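PDB 3KZW: cytosol aminopeptidase from Staphylococcus aureus subsp. aureus, which probably removes N-terminal amino acids, leucine among them, from peptides by metal-dependent hydrolysis, as a hexameric leucyl aminopeptidase of the M17 family. Local coordinates for residues Ser76-Ile81 against Met111-Gly116; Tyr160-Tyr165 against Ser207-Asn212; Tyr287-Tyr292 against Asn338-Ala343; Ser385-Phe390 against Thr476-Phe481. All blocks are in the same frame, centred on the assembly; numbering follows the deposited sequence.

Interaction 1. Residues Ser76-Ile81 against Met111-Gly116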
loop_
_atom_site.group_PDB
_atom_site.type_symbol
_atom_site.label_atom_id
_atom_site.label_comp_id
_atom_site.label_asym_id
_atom_site.label_seq_id
_atom_site.Cartn_x
_atom_site.Cartn_y
_atom_site.Cartn_z
ATOM N N SER A 76 26.508 26.816 -34.698
ATOM C CA SER A 76 25.598 26.086 -35.568
ATOM C C SER A 76 24.764 25.013 -34.863
ATOM O O SER A 76 23.900 24.398 -35.490
ATOM C CB SER A 76 26.376 25.458 -36.721
ATOM O OG SER A 76 27.320 24.518 -36.246
ATOM N N LYS A 77 25.017 24.787 -33.575
ATOM C CA LYS A 77 24.296 23.763 -32.817
ATOM C C LYS A 77 22.785 23.924 -32.996
ATOM O O LYS A 77 22.244 25.008 -32.791
ATOM C CB LYS A 77 24.689 23.808 -31.337
ATOM C CG LYS A 77 24.318 22.563 -30.546
ATOM C CD LYS A 77 24.745 22.692 -29.087
ATOM C CE LYS A 77 24.378 21.453 -28.265
ATOM N NZ LYS A 77 22.906 21.314 -28.062
ATOM N N VAL A 78 22.122 22.839 -33.395
ATOM C CA VAL A 78 20.697 22.855 -33.748
ATOM C C VAL A 78 19.822 23.511 -32.678
ATOM O O VAL A 78 19.734 23.027 -31.545
ATOM C CB VAL A 78 20.163 21.426 -34.055
ATOM C CG1 VAL A 78 18.694 21.474 -34.467
ATOM C CG2 VAL A 78 20.993 20.764 -35.144
ATOM N N GLY A 79 19.193 24.620 -33.054
ATOM C CA GLY A 79 18.229 25.304 -32.198
ATOM C C GLY A 79 18.810 26.188 -31.110
ATOM O O GLY A 79 18.068 26.707 -30.273
ATOM N N LYS A 80 20.130 26.364 -31.112
ATOM C CA LYS A 80 20.789 27.211 -30.112
ATOM C C LYS A 80 20.809 28.670 -30.550
ATOM O O LYS A 80 21.139 28.980 -31.696
ATOM C CB LYS A 80 22.210 26.724 -29.812
ATOM C CG LYS A 80 22.837 27.389 -28.595
ATOM C CD LYS A 80 24.188 26.793 -28.259
ATOM C CE LYS A 80 24.830 27.514 -27.078
ATOM N NZ LYS A 80 26.300 27.243 -26.990
ATOM N N ILE A 81 20.455 29.557 -29.625
ATOM C CA ILE A 81 20.370 30.985 -29.906
ATOM C C ILE A 81 21.666 31.696 -29.522
ATOM O O ILE A 81 22.154 31.553 -28.401
ATOM C CB ILE A 81 19.151 31.643 -29.185
ATOM C CG1 ILE A 81 17.841 30.909 -29.518
ATOM C CG2 ILE A 81 19.044 33.131 -29.515
ATOM C CD1 ILE A 81 17.412 30.961 -30.981
ATOM N N MET A 111 13.813 21.235 -37.718
ATOM C CA MET A 111 13.132 22.454 -38.171
ATOM C C MET A 111 12.182 23.004 -37.106
ATOM O O MET A 111 12.112 24.216 -36.901
ATOM C CB MET A 111 12.366 22.213 -39.480
ATOM C CG MET A 111 13.228 21.943 -40.710
ATOM S SD MET A 111 12.221 21.447 -42.140
ATOM C CE MET A 111 13.438 20.652 -43.216
ATOM N N LEU A 112 11.460 22.108 -36.431
ATOM C CA LEU A 112 10.569 22.493 -35.331
ATOM C C LEU A 112 11.350 23.055 -34.143
ATOM O O LEU A 112 10.908 23.998 -33.489
ATOM C CB LEU A 112 9.708 21.309 -34.883
ATOM C CG LEU A 112 8.648 20.755 -35.838
ATOM C CD1 LEU A 112 7.991 19.531 -35.229
ATOM C CD2 LEU A 112 7.596 21.800 -36.188
ATOM N N LYS A 113 12.510 22.463 -33.881
ATOM C CA LYS A 113 13.400 22.914 -32.818
ATOM C C LYS A 113 14.018 24.275 -33.154
ATOM O O LYS A 113 14.167 25.122 -32.274
ATOM C CB LYS A 113 14.493 21.869 -32.566
ATOM C CG LYS A 113 15.260 22.058 -31.262
ATOM C CD LYS A 113 16.346 21.003 -31.077
ATOM C CE LYS A 113 15.778 19.671 -30.601
ATOM N NZ LYS A 113 16.838 18.627 -30.493
ATOM N N ILE A 114 14.367 24.471 -34.428
ATOM C CA ILE A 114 14.966 25.720 -34.908
ATOM C C ILE A 114 13.983 26.886 -34.803
ATOM O O ILE A 114 14.280 27.885 -34.147
ATOM C CB ILE A 114 15.505 25.587 -36.366
ATOM C CG1 ILE A 114 16.740 24.684 -36.403
ATOM C CG2 ILE A 114 15.849 26.954 -36.954
ATOM C CD1 ILE A 114 17.004 24.053 -37.759
ATOM N N TRP A 115 12.820 26.753 -35.441
ATOM C CA TRP A 115 11.794 27.800 -35.412
ATOM C C TRP A 115 11.223 27.985 -34.007
ATOM O O TRP A 115 10.944 29.109 -33.585
ATOM C CB TRP A 115 10.663 27.500 -36.402
ATOM C CG TRP A 115 11.057 27.580 -37.848
ATOM C CD1 TRP A 115 11.051 26.558 -38.757
ATOM C CD2 TRP A 115 11.507 28.744 -38.557
ATOM N NE1 TRP A 115 11.472 27.012 -39.984
ATOM C CE2 TRP A 115 11.759 28.348 -39.891
ATOM C CE3 TRP A 115 11.725 30.082 -38.194
ATOM C CZ2 TRP A 115 12.216 29.243 -40.865
ATOM C CZ3 TRP A 115 12.182 30.971 -39.163
ATOM C CH2 TRP A 115 12.422 30.544 -40.482
ATOM N N GLY A 116 11.061 26.873 -33.291
ATOM C CA GLY A 116 10.529 26.876 -31.933
ATOM C C GLY A 116 11.335 27.730 -30.977
ATOM O O GLY A 116 10.802 28.658 -30.370
#
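Val-78 and Gly-79, the two central residues of a type II beta turn from Lys-77 to Lys-80, rest on the flank of helix 108-124 at Lys-113 and Ile-114. The contact is small, 185 Å² in all, and made by apolar atoms and backbone. Val-78 turns its CG1 branch anti to the backbone N (chi1 -178°), which sets this methyl 4.2 Å from Ile-114 CG1. The same CG1 meets Lys-113 CD at 4.2 Å; the lysine crosses the valine at about a right angle and touches with its CD methylene. Gly-79 has no side chain to hold turn and helix apart: its CA comes within 4.3 Å of Ile-114 CA and 4.1 Å of Lys-113 O. Its phi of 80° suits the third position of a type II turn, where glycine is common. Farther out, Gly-79 O is hydrogen-bonded to His-117 ND1 on the same helix. Backbone bonds tie Gly-79 and Lys-80 to Gly-99 of strand 91-101, and Ile-114 packs on Val-98 and Leu-100 of that strand, so turn and helix both pack on the sheet of the N-terminal domain. The turn itself is closed by Lys-80 N donating to Lys-77 O at 3.0 Å.

Interaction 2. Residues Tyr160-Tyr165 against Ser207-Asn212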
loop_
_atom_site.group_PDB
_atom_site.type_symbol
_atom_site.label_atom_id
_atom_site.label_comp_id
_atom_site.label_asym_id
_atom_site.label_seq_id
_atom_site.Cartn_x
_atom_site.Cartn_y
_atom_site.Cartn_z
ATOM N N TYR A 160 2.822 29.714 -27.435
ATOM C CA TYR A 160 1.547 29.596 -26.734
ATOM C C TYR A 160 1.700 29.816 -25.231
ATOM O O TYR A 160 2.673 29.366 -24.621
ATOM C CB TYR A 160 0.917 28.226 -27.015
ATOM C CG TYR A 160 -0.348 27.932 -26.238
ATOM C CD1 TYR A 160 -1.577 28.437 -26.655
ATOM C CD2 TYR A 160 -0.316 27.139 -25.091
ATOM C CE1 TYR A 160 -2.742 28.167 -25.947
ATOM C CE2 TYR A 160 -1.476 26.865 -24.374
ATOM C CZ TYR A 160 -2.683 27.382 -24.808
ATOM O OH TYR A 160 -3.832 27.111 -24.106
ATOM N N GLU A 161 0.739 30.527 -24.650
ATOM C CA GLU A 161 0.638 30.658 -23.199
ATOM C C GLU A 161 -0.812 30.785 -22.746
ATOM O O GLU A 161 -1.635 31.396 -23.432
ATOM C CB GLU A 161 1.500 31.814 -22.667
ATOM C CG GLU A 161 1.243 33.176 -23.307
ATOM C CD GLU A 161 2.207 34.258 -22.820
ATOM O OE1 GLU A 161 2.518 34.301 -21.605
ATOM O OE2 GLU A 161 2.644 35.074 -23.661
ATOM N N PHE A 162 -1.115 30.184 -21.597
ATOM C CA PHE A 162 -2.445 30.242 -20.999
ATOM C C PHE A 162 -2.377 31.027 -19.684
ATOM O O PHE A 162 -2.238 30.452 -18.600
ATOM C CB PHE A 162 -2.992 28.824 -20.780
ATOM C CG PHE A 162 -4.469 28.772 -20.503
ATOM C CD1 PHE A 162 -5.386 28.778 -21.546
ATOM C CD2 PHE A 162 -4.944 28.703 -19.197
ATOM C CE1 PHE A 162 -6.754 28.727 -21.294
ATOM C CE2 PHE A 162 -6.310 28.653 -18.937
ATOM C CZ PHE A 162 -7.217 28.665 -19.987
ATOM N N ASP A 163 -2.459 32.351 -19.798
ATOM C CA ASP A 163 -2.318 33.244 -18.647
ATOM C C ASP A 163 -3.613 34.003 -18.339
ATOM O O ASP A 163 -3.590 35.070 -17.721
ATOM C CB ASP A 163 -1.138 34.211 -18.853
ATOM C CG ASP A 163 -1.299 35.100 -20.093
ATOM O OD1 ASP A 163 -2.104 34.763 -20.995
ATOM O OD2 ASP A 163 -0.605 36.143 -20.166
ATOM N N HIS A 164 -4.736 33.425 -18.753
ATOM C CA HIS A 164 -6.047 34.065 -18.638
ATOM C C HIS A 164 -6.542 34.199 -17.196
ATOM O O HIS A 164 -7.367 35.061 -16.895
ATOM C CB HIS A 164 -7.074 33.314 -19.494
ATOM C CG HIS A 164 -6.768 33.340 -20.962
ATOM N ND1 HIS A 164 -5.730 32.622 -21.520
ATOM C CD2 HIS A 164 -7.358 34.004 -21.986
ATOM C CE1 HIS A 164 -5.695 32.841 -22.823
ATOM N NE2 HIS A 164 -6.673 33.674 -23.131
ATOM N N TYR A 165 -6.028 33.350 -16.312
ATOM C CA TYR A 165 -6.422 33.362 -14.903
ATOM C C TYR A 165 -5.342 33.952 -13.994
ATOM O O TYR A 165 -5.461 33.918 -12.771
ATOM C CB TYR A 165 -6.844 31.959 -14.449
ATOM C CG TYR A 165 -8.127 31.498 -15.101
ATOM C CD1 TYR A 165 -9.364 31.824 -14.549
ATOM C CD2 TYR A 165 -8.106 30.753 -16.281
ATOM C CE1 TYR A 165 -10.547 31.417 -15.150
ATOM C CE2 TYR A 165 -9.284 30.342 -16.889
ATOM C CZ TYR A 165 -10.501 30.677 -16.318
ATOM O OH TYR A 165 -11.671 30.272 -16.911
ATOM N N SER A 207 -8.462 22.448 -23.273
ATOM C CA SER A 207 -7.844 21.499 -22.356
ATOM C C SER A 207 -7.356 22.162 -21.068
ATOM O O SER A 207 -7.525 21.613 -19.981
ATOM C CB SER A 207 -6.693 20.765 -23.045
ATOM O OG SER A 207 -7.141 20.085 -24.204
ATOM N N ASN A 208 -6.762 23.345 -21.198
ATOM C CA ASN A 208 -6.235 24.086 -20.053
ATOM C C ASN A 208 -7.316 24.694 -19.163
ATOM O O ASN A 208 -7.057 25.032 -18.009
ATOM C CB ASN A 208 -5.265 25.177 -20.517
ATOM C CG ASN A 208 -3.840 24.678 -20.644
ATOM O OD1 ASN A 208 -3.334 23.969 -19.770
ATOM N ND2 ASN A 208 -3.175 25.061 -21.730
ATOM N N MET A 209 -8.520 24.829 -19.710
ATOM C CA MET A 209 -9.655 25.409 -19.003
ATOM C C MET A 209 -9.961 24.633 -17.721
ATOM O O MET A 209 -10.006 23.401 -17.750
ATOM C CB MET A 209 -10.882 25.403 -19.912
ATOM C CG MET A 209 -11.810 26.579 -19.702
ATOM S SD MET A 209 -11.227 28.049 -20.563
ATOM C CE MET A 209 -11.772 27.668 -22.244
ATOM N N PRO A 210 -10.162 25.350 -16.592
ATOM C CA PRO A 210 -10.506 24.714 -15.317
ATOM C C PRO A 210 -11.845 23.985 -15.396
ATOM O O PRO A 210 -12.772 24.488 -16.033
ATOM C CB PRO A 210 -10.614 25.895 -14.346
ATOM C CG PRO A 210 -9.892 27.007 -14.990
ATOM C CD PRO A 210 -10.060 26.813 -16.458
ATOM N N PRO A 211 -11.948 22.803 -14.756
ATOM C CA PRO A 211 -13.149 21.964 -14.834
ATOM C C PRO A 211 -14.397 22.590 -14.204
ATOM O O PRO A 211 -15.512 22.225 -14.568
ATOM C CB PRO A 211 -12.746 20.698 -14.074
ATOM C CG PRO A 211 -11.647 21.118 -13.183
ATOM C CD PRO A 211 -10.902 22.183 -13.923
ATOM N N ASN A 212 -14.215 23.518 -13.271
ATOM C CA ASN A 212 -15.347 24.242 -12.703
ATOM C C ASN A 212 -15.854 25.355 -13.624
ATOM O O ASN A 212 -16.930 25.913 -13.399
ATOM C CB ASN A 212 -15.026 24.774 -11.296
ATOM C CG ASN A 212 -13.877 25.766 -11.284
ATOM O OD1 ASN A 212 -12.822 25.527 -11.868
ATOM N ND2 ASN A 212 -14.074 26.879 -10.600
#
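Phe-162 and Asn-208 mark the nearest backbone approach, with their CA atoms 7.3 Å apart, so side chains bridge the gap. They join the loop 160-165 of the N-terminal part to the early catalytic part at the C-terminal end of helix 188-208, where Met-209 is the first residue to leave helical geometry. Asn-208 CB stands over the centre of the Phe-162 ring, 3.6 Å from the centroid and only 8° off the normal, a CH-pi contact; His-164 ND1 lies over the opposite face. Beyond CB, the amide reaches the edge of the Tyr-160 ring nearly coplanar with it, and Asn-208 ND2 donates to Tyr-160 OH at 3.2 Å. That hydroxyl is also bonded to Asp-205 one helical turn earlier. Met-209 SD makes a Met-aromatic contact at the edge of the Phe-162 ring, 5.4 Å from the centroid. Pro-210 CG lies over a face of Tyr-165, 4.2 Å from its centroid. Ile-449 of a neighbouring subunit packs on Phe-162 and Pro-210. Two rings, Phe-162 and Tyr-165, thus meet the helix end and the turn after it through C-H and sulfur contacts, while the amide hydrogen bond of Asn-208, together with Asp-205, fixes the phenol of Tyr-160.

Interaction 3. Residues Tyr287-Tyr292 against Asn338-Ala343. With PO4 (phosphate ion), chain T.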
loop_
_atom_site.group_PDB
_atom_site.type_symbol
_atom_site.label_atom_id
_atom_site.label_comp_id
_atom_site.label_asym_id
_atom_site.label_seq_id
_atom_site.Cartn_x
_atom_site.Cartn_y
_atom_site.Cartn_z
ATOM N N TYR A 287 -14.216 16.324 -16.555
ATOM C CA TYR A 287 -13.488 15.939 -15.348
ATOM C C TYR A 287 -13.761 14.496 -14.955
ATOM O O TYR A 287 -14.907 14.046 -14.963
ATOM C CB TYR A 287 -13.807 16.862 -14.175
ATOM C CG TYR A 287 -12.802 16.735 -13.053
ATOM C CD1 TYR A 287 -11.591 17.420 -13.099
ATOM C CD2 TYR A 287 -13.052 15.913 -11.958
ATOM C CE1 TYR A 287 -10.666 17.299 -12.082
ATOM C CE2 TYR A 287 -12.133 15.787 -10.933
ATOM C CZ TYR A 287 -10.942 16.483 -11.000
ATOM O OH TYR A 287 -10.023 16.362 -9.983
ATOM N N ASP A 288 -12.696 13.785 -14.597
ATOM C CA ASP A 288 -12.785 12.386 -14.203
ATOM C C ASP A 288 -12.272 12.201 -12.775
ATOM O O ASP A 288 -11.065 12.270 -12.525
ATOM C CB ASP A 288 -11.990 11.514 -15.185
ATOM C CG ASP A 288 -12.178 10.017 -14.947
ATOM O OD1 ASP A 288 -13.134 9.629 -14.240
ATOM O OD2 ASP A 288 -11.366 9.225 -15.484
ATOM N N SER A 289 -13.198 11.982 -11.843
ATOM C CA SER A 289 -12.843 11.647 -10.463
ATOM C C SER A 289 -12.680 10.139 -10.295
ATOM O O SER A 289 -12.115 9.668 -9.305
ATOM C CB SER A 289 -13.902 12.163 -9.493
ATOM O OG SER A 289 -15.124 11.466 -9.642
ATOM N N GLY A 290 -13.183 9.394 -11.275
ATOM C CA GLY A 290 -13.149 7.941 -11.247
ATOM C C GLY A 290 -14.481 7.352 -10.834
ATOM O O GLY A 290 -14.697 6.146 -10.957
ATOM N N GLY A 291 -15.381 8.207 -10.353
ATOM C CA GLY A 291 -16.662 7.764 -9.812
ATOM C C GLY A 291 -16.450 7.036 -8.501
ATOM O O GLY A 291 -15.507 7.335 -7.769
ATOM N N TYR A 292 -17.315 6.071 -8.203
ATOM C CA TYR A 292 -17.182 5.279 -6.980
ATOM C C TYR A 292 -15.903 4.446 -6.948
ATOM O O TYR A 292 -15.413 4.098 -5.874
ATOM C CB TYR A 292 -18.426 4.419 -6.733
ATOM C CG TYR A 292 -19.500 5.141 -5.949
ATOM C CD1 TYR A 292 -19.437 5.223 -4.556
ATOM C CD2 TYR A 292 -20.572 5.754 -6.595
ATOM C CE1 TYR A 292 -20.417 5.890 -3.826
ATOM C CE2 TYR A 292 -21.559 6.423 -5.872
ATOM C CZ TYR A 292 -21.474 6.487 -4.488
ATOM O OH TYR A 292 -22.445 7.148 -3.768
ATOM N N ASN A 338 -17.482 12.816 -14.747
ATOM C CA ASN A 338 -17.533 11.598 -13.932
ATOM C C ASN A 338 -17.415 11.898 -12.438
ATOM O O ASN A 338 -16.312 12.044 -11.917
ATOM C CB ASN A 338 -16.437 10.617 -14.376
ATOM C CG ASN A 338 -16.661 9.198 -13.862
ATOM O OD1 ASN A 338 -17.714 8.873 -13.314
ATOM N ND2 ASN A 338 -15.665 8.346 -14.048
ATOM N N MET A 339 -18.560 11.974 -11.760
ATOM C CA MET A 339 -18.629 12.431 -10.365
ATOM C C MET A 339 -19.335 11.435 -9.441
ATOM O O MET A 339 -20.000 10.508 -9.904
ATOM C CB MET A 339 -19.339 13.785 -10.291
ATOM C CG MET A 339 -18.643 14.933 -11.014
ATOM S SD MET A 339 -17.440 15.819 -10.004
ATOM C CE MET A 339 -15.964 14.874 -10.328
ATOM N N ILE A 340 -19.185 11.641 -8.132
ATOM C CA ILE A 340 -19.835 10.814 -7.114
ATOM C C ILE A 340 -21.013 11.565 -6.495
ATOM O O ILE A 340 -20.868 12.716 -6.074
ATOM C CB ILE A 340 -18.851 10.422 -5.974
ATOM C CG1 ILE A 340 -17.641 9.668 -6.522
ATOM C CG2 ILE A 340 -19.557 9.587 -4.904
ATOM C CD1 ILE A 340 -16.497 9.544 -5.541
ATOM N N ASN A 341 -22.172 10.911 -6.447
ATOM C CA ASN A 341 -23.323 11.420 -5.698
ATOM C C ASN A 341 -24.291 10.301 -5.301
ATOM O O ASN A 341 -23.980 9.120 -5.468
ATOM C CB ASN A 341 -24.031 12.565 -6.451
ATOM C CG ASN A 341 -25.020 12.076 -7.500
ATOM O OD1 ASN A 341 -24.895 10.979 -8.043
ATOM N ND2 ASN A 341 -26.014 12.903 -7.790
ATOM N N GLU A 342 -25.457 10.682 -4.781
ATOM C CA GLU A 342 -26.466 9.738 -4.289
ATOM C C GLU A 342 -26.971 8.734 -5.331
ATOM O O GLU A 342 -27.507 7.684 -4.968
ATOM C CB GLU A 342 -27.657 10.491 -3.674
ATOM C CG GLU A 342 -28.469 11.326 -4.663
ATOM C CD GLU A 342 -29.658 12.022 -4.020
ATOM O OE1 GLU A 342 -30.632 12.317 -4.745
ATOM O OE2 GLU A 342 -29.627 12.276 -2.797
ATOM N N ALA A 343 -26.799 9.052 -6.612
ATOM C CA ALA A 343 -27.362 8.232 -7.683
ATOM C C ALA A 343 -26.412 7.986 -8.862
ATOM O O ALA A 343 -26.857 7.600 -9.946
ATOM C CB ALA A 343 -28.687 8.831 -8.164
HETATM P P PO4 T . -25.984 14.870 -3.874
HETATM O O1 PO4 T . -25.048 15.421 -4.914
HETATM O O2 PO4 T . -27.351 15.485 -4.039
HETATM O O3 PO4 T . -26.064 13.377 -4.038
HETATM O O4 PO4 T . -25.440 15.176 -2.506
#
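Asp-288 and Asn-338 both hold CG anti to the backbone N (chi1 -173° and -164°), which, from a parallel beta bridge, sends both side chains the same way, side by side with carboxylate and amide planes 17° apart. Asn-338 ND2 donates to Asp-288 OD1 at 2.8 Å, on the syn side but tilted out of the carboxylate plane, and also reaches Thr-364 O. Asp-288 OD2 forms a salt bridge with Lys-295 and lies near Asp-306, Asp-365 and Glu-367, a carboxylate cluster consistent with the two-metal site of this family. The bridge is built by Asn-338 N bonding to Tyr-287 O at 2.9 Å; in return Asn-338 O is gripped twice, by Ser-289 N and by Ser-289 OG. The Met-339 chain, bent twice, puts CE 3.5 Å from Tyr-287 CD2 at the ring edge. Farther along, Ile-340 CG2 sits over a face of Tyr-292, 3.9 Å from the ring centroid. Tyr-292 OH donates to Asn-341 O at 3.0 Å from above the carbonyl plane; the hydroxyl also accepts from Ile-340 N of a neighbouring subunit, its stronger partner. Asn-341 opens an Asx turn, its OD1 accepting from Ala-343 N. A phosphate ion, probably from the crystallisation liquor, also takes Glu-342 N of two neighbouring subunits; here Glu-342 N donates to its O3 at 2.9 Å.

Interaction 4. Residues Ser385-Phe390 against Thr476-Phe481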
loop_
_atom_site.group_PDB
_atom_site.type_symbol
_atom_site.label_atom_id
_atom_site.label_comp_id
_atom_site.label_asym_id
_atom_site.label_seq_id
_atom_site.Cartn_x
_atom_site.Cartn_y
_atom_site.Cartn_z
ATOM N N SER A 385 -16.782 6.329 -44.176
ATOM C CA SER A 385 -15.802 5.467 -44.832
ATOM C C SER A 385 -14.809 4.923 -43.812
ATOM O O SER A 385 -14.280 3.819 -43.975
ATOM C CB SER A 385 -15.066 6.222 -45.941
ATOM O OG SER A 385 -14.375 7.344 -45.425
ATOM N N VAL A 386 -14.565 5.710 -42.766
ATOM C CA VAL A 386 -13.671 5.334 -41.668
ATOM C C VAL A 386 -14.074 6.061 -40.384
ATOM O O VAL A 386 -14.551 7.196 -40.427
ATOM C CB VAL A 386 -12.171 5.602 -42.015
ATOM C CG1 VAL A 386 -11.879 7.099 -42.147
ATOM C CG2 VAL A 386 -11.241 4.949 -40.995
ATOM N N ILE A 387 -13.902 5.386 -39.251
ATOM C CA ILE A 387 -14.126 5.991 -37.942
ATOM C C ILE A 387 -12.792 6.081 -37.207
ATOM O O ILE A 387 -12.066 5.093 -37.094
ATOM C CB ILE A 387 -15.158 5.195 -37.095
ATOM C CG1 ILE A 387 -16.516 5.150 -37.804
ATOM C CG2 ILE A 387 -15.303 5.805 -35.696
ATOM C CD1 ILE A 387 -17.520 4.193 -37.181
ATOM N N MET A 388 -12.468 7.277 -36.728
ATOM C CA MET A 388 -11.276 7.488 -35.913
ATOM C C MET A 388 -11.666 8.117 -34.590
ATOM O O MET A 388 -12.269 9.191 -34.560
ATOM C CB MET A 388 -10.271 8.382 -36.636
ATOM C CG MET A 388 -9.652 7.748 -37.860
ATOM S SD MET A 388 -8.525 8.861 -38.710
ATOM C CE MET A 388 -8.366 8.018 -40.279
ATOM N N ASP A 389 -11.335 7.440 -33.495
ATOM C CA ASP A 389 -11.607 7.985 -32.172
ATOM C C ASP A 389 -10.320 8.391 -31.453
ATOM O O ASP A 389 -9.273 7.760 -31.629
ATOM C CB ASP A 389 -12.472 7.032 -31.333
ATOM C CG ASP A 389 -11.691 5.851 -30.781
ATOM O OD1 ASP A 389 -10.959 6.030 -29.779
ATOM O OD2 ASP A 389 -11.823 4.739 -31.331
ATOM N N PHE A 390 -10.414 9.454 -30.658
ATOM C CA PHE A 390 -9.272 10.016 -29.944
ATOM C C PHE A 390 -9.632 10.151 -28.475
ATOM O O PHE A 390 -10.608 10.822 -28.127
ATOM C CB PHE A 390 -8.892 11.383 -30.526
ATOM C CG PHE A 390 -8.604 11.355 -32.003
ATOM C CD1 PHE A 390 -9.641 11.458 -32.931
ATOM C CD2 PHE A 390 -7.301 11.221 -32.469
ATOM C CE1 PHE A 390 -9.384 11.423 -34.299
ATOM C CE2 PHE A 390 -7.033 11.190 -33.837
ATOM C CZ PHE A 390 -8.077 11.289 -34.754
ATOM N N THR A 476 -17.301 -1.519 -40.010
ATOM C CA THR A 476 -16.782 -0.242 -40.502
ATOM C C THR A 476 -15.325 -0.063 -40.079
ATOM O O THR A 476 -15.002 -0.268 -38.909
ATOM C CB THR A 476 -17.619 0.939 -39.966
ATOM O OG1 THR A 476 -19.003 0.707 -40.246
ATOM C CG2 THR A 476 -17.187 2.257 -40.601
ATOM N N PRO A 477 -14.438 0.295 -41.032
ATOM C CA PRO A 477 -13.041 0.592 -40.720
ATOM C C PRO A 477 -12.912 1.552 -39.538
ATOM O O PRO A 477 -13.455 2.655 -39.571
ATOM C CB PRO A 477 -12.534 1.242 -42.010
ATOM C CG PRO A 477 -13.313 0.567 -43.075
ATOM C CD PRO A 477 -14.681 0.320 -42.489
ATOM N N HIS A 478 -12.204 1.110 -38.503
ATOM C CA HIS A 478 -12.123 1.838 -37.242
ATOM C C HIS A 478 -10.686 1.872 -36.727
ATOM O O HIS A 478 -10.042 0.826 -36.594
ATOM C CB HIS A 478 -13.034 1.170 -36.202
ATOM C CG HIS A 478 -13.262 1.982 -34.962
ATOM N ND1 HIS A 478 -14.403 1.860 -34.199
ATOM C CD2 HIS A 478 -12.500 2.920 -34.348
ATOM C CE1 HIS A 478 -14.334 2.685 -33.169
ATOM N NE2 HIS A 478 -13.191 3.342 -33.238
ATOM N N ILE A 479 -10.186 3.074 -36.448
ATOM C CA ILE A 479 -8.906 3.228 -35.761
ATOM C C ILE A 479 -9.096 3.925 -34.413
ATOM O O ILE A 479 -9.693 4.999 -34.333
ATOM C CB ILE A 479 -7.852 3.981 -36.603
ATOM C CG1 ILE A 479 -7.664 3.313 -37.967
ATOM C CG2 ILE A 479 -6.520 4.027 -35.853
ATOM C CD1 ILE A 479 -6.852 4.128 -38.950
ATOM N N HIS A 480 -8.586 3.295 -33.359
ATOM C CA HIS A 480 -8.668 3.827 -32.004
ATOM C C HIS A 480 -7.307 4.364 -31.561
ATOM O O HIS A 480 -6.298 3.653 -31.613
ATOM C CB HIS A 480 -9.180 2.743 -31.046
ATOM C CG HIS A 480 -9.001 3.075 -29.598
ATOM N ND1 HIS A 480 -9.641 4.134 -28.992
ATOM C CD2 HIS A 480 -8.256 2.484 -28.634
ATOM C CE1 HIS A 480 -9.291 4.189 -27.719
ATOM N NE2 HIS A 480 -8.453 3.196 -27.475
ATOM N N PHE A 481 -7.285 5.624 -31.133
ATOM C CA PHE A 481 -6.057 6.271 -30.678
ATOM C C PHE A 481 -6.077 6.530 -29.171
ATOM O O PHE A 481 -6.807 7.405 -28.690
ATOM C CB PHE A 481 -5.830 7.591 -31.419
ATOM C CG PHE A 481 -5.544 7.432 -32.885
ATOM C CD1 PHE A 481 -4.301 6.983 -33.320
ATOM C CD2 PHE A 481 -6.506 7.757 -33.832
ATOM C CE1 PHE A 481 -4.028 6.845 -34.678
ATOM C CE2 PHE A 481 -6.241 7.631 -35.188
ATOM C CZ PHE A 481 -4.997 7.174 -35.613
#
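Asp-389 sets its carboxylate between two histidines of the neighbouring parallel strand in the catalytic domain's mixed sheet, firmly bonded to His-478 and more doubtfully to His-480. Its CG sits between the backbone N and the carbonyl carbon, a rotation that swings the carboxylate over to the histidine strand. His-478 crosses it at about a right angle, ring and carboxylate planes 82° apart, and His-478 NE2 donates to the anti lone pair of Asp-389 OD2 at 2.7 Å, close to the imidazole plane. His-480 meets the carboxylate with its ring edge, the planes only 31° apart, and points ND1 at Asp-389 OD1, in a bond modelled too short for its length to be trusted. The far nitrogen of His-478, ND1, is bonded to Ser-473 OG. Ile-387 CG2 covers one face of the same ring, 4.1 Å from the centroid, and a bound sodium ion lies about 5 Å from the His-478 side chain. On the other side of the sheet the chemistry is apolar. Phe-390 and Phe-481 run side by side in the same direction with ring planes 14° apart; they are slid so far that they scarcely overlap, and the touch is Phe-390 CE2 to Phe-481 CD2 at 3.5 Å. Along the backbone, Ile-387 and Asp-389 each give N and O to the partner strand. Strand 386-391 is flanked by strand 278-285 as well as 478-482; helices 414-426 and 505-512 cover the Met-388 face, while helix 461-470 packs on the Asp-389 and histidine face.

Interactions 3 and 4 are buried and belong to the same mixed sheet of the catalytic domain, their centres 28 Å apart: interaction 4 pairs two of its strands through a full ladder, whereas interaction 3 has a single bridge and then loops that reach other subunits. Interaction 2, only partly buried, links the N-terminal part to the catalytic part and touches interaction 3 where Pro-211 CB meets Tyr-287 CD1 at 3.6 Å; both adjoin the same neighbouring subunit. Interaction 1, also partly buried, lies about 45 Å from interaction 3, centre to centre, in the N-terminal domain. Chemistry follows place: thin apolar packing in 1, aromatic rings and one amide hydrogen bond in 2, polar bonding in 3, and in 4 a polar face backed by an apolar one.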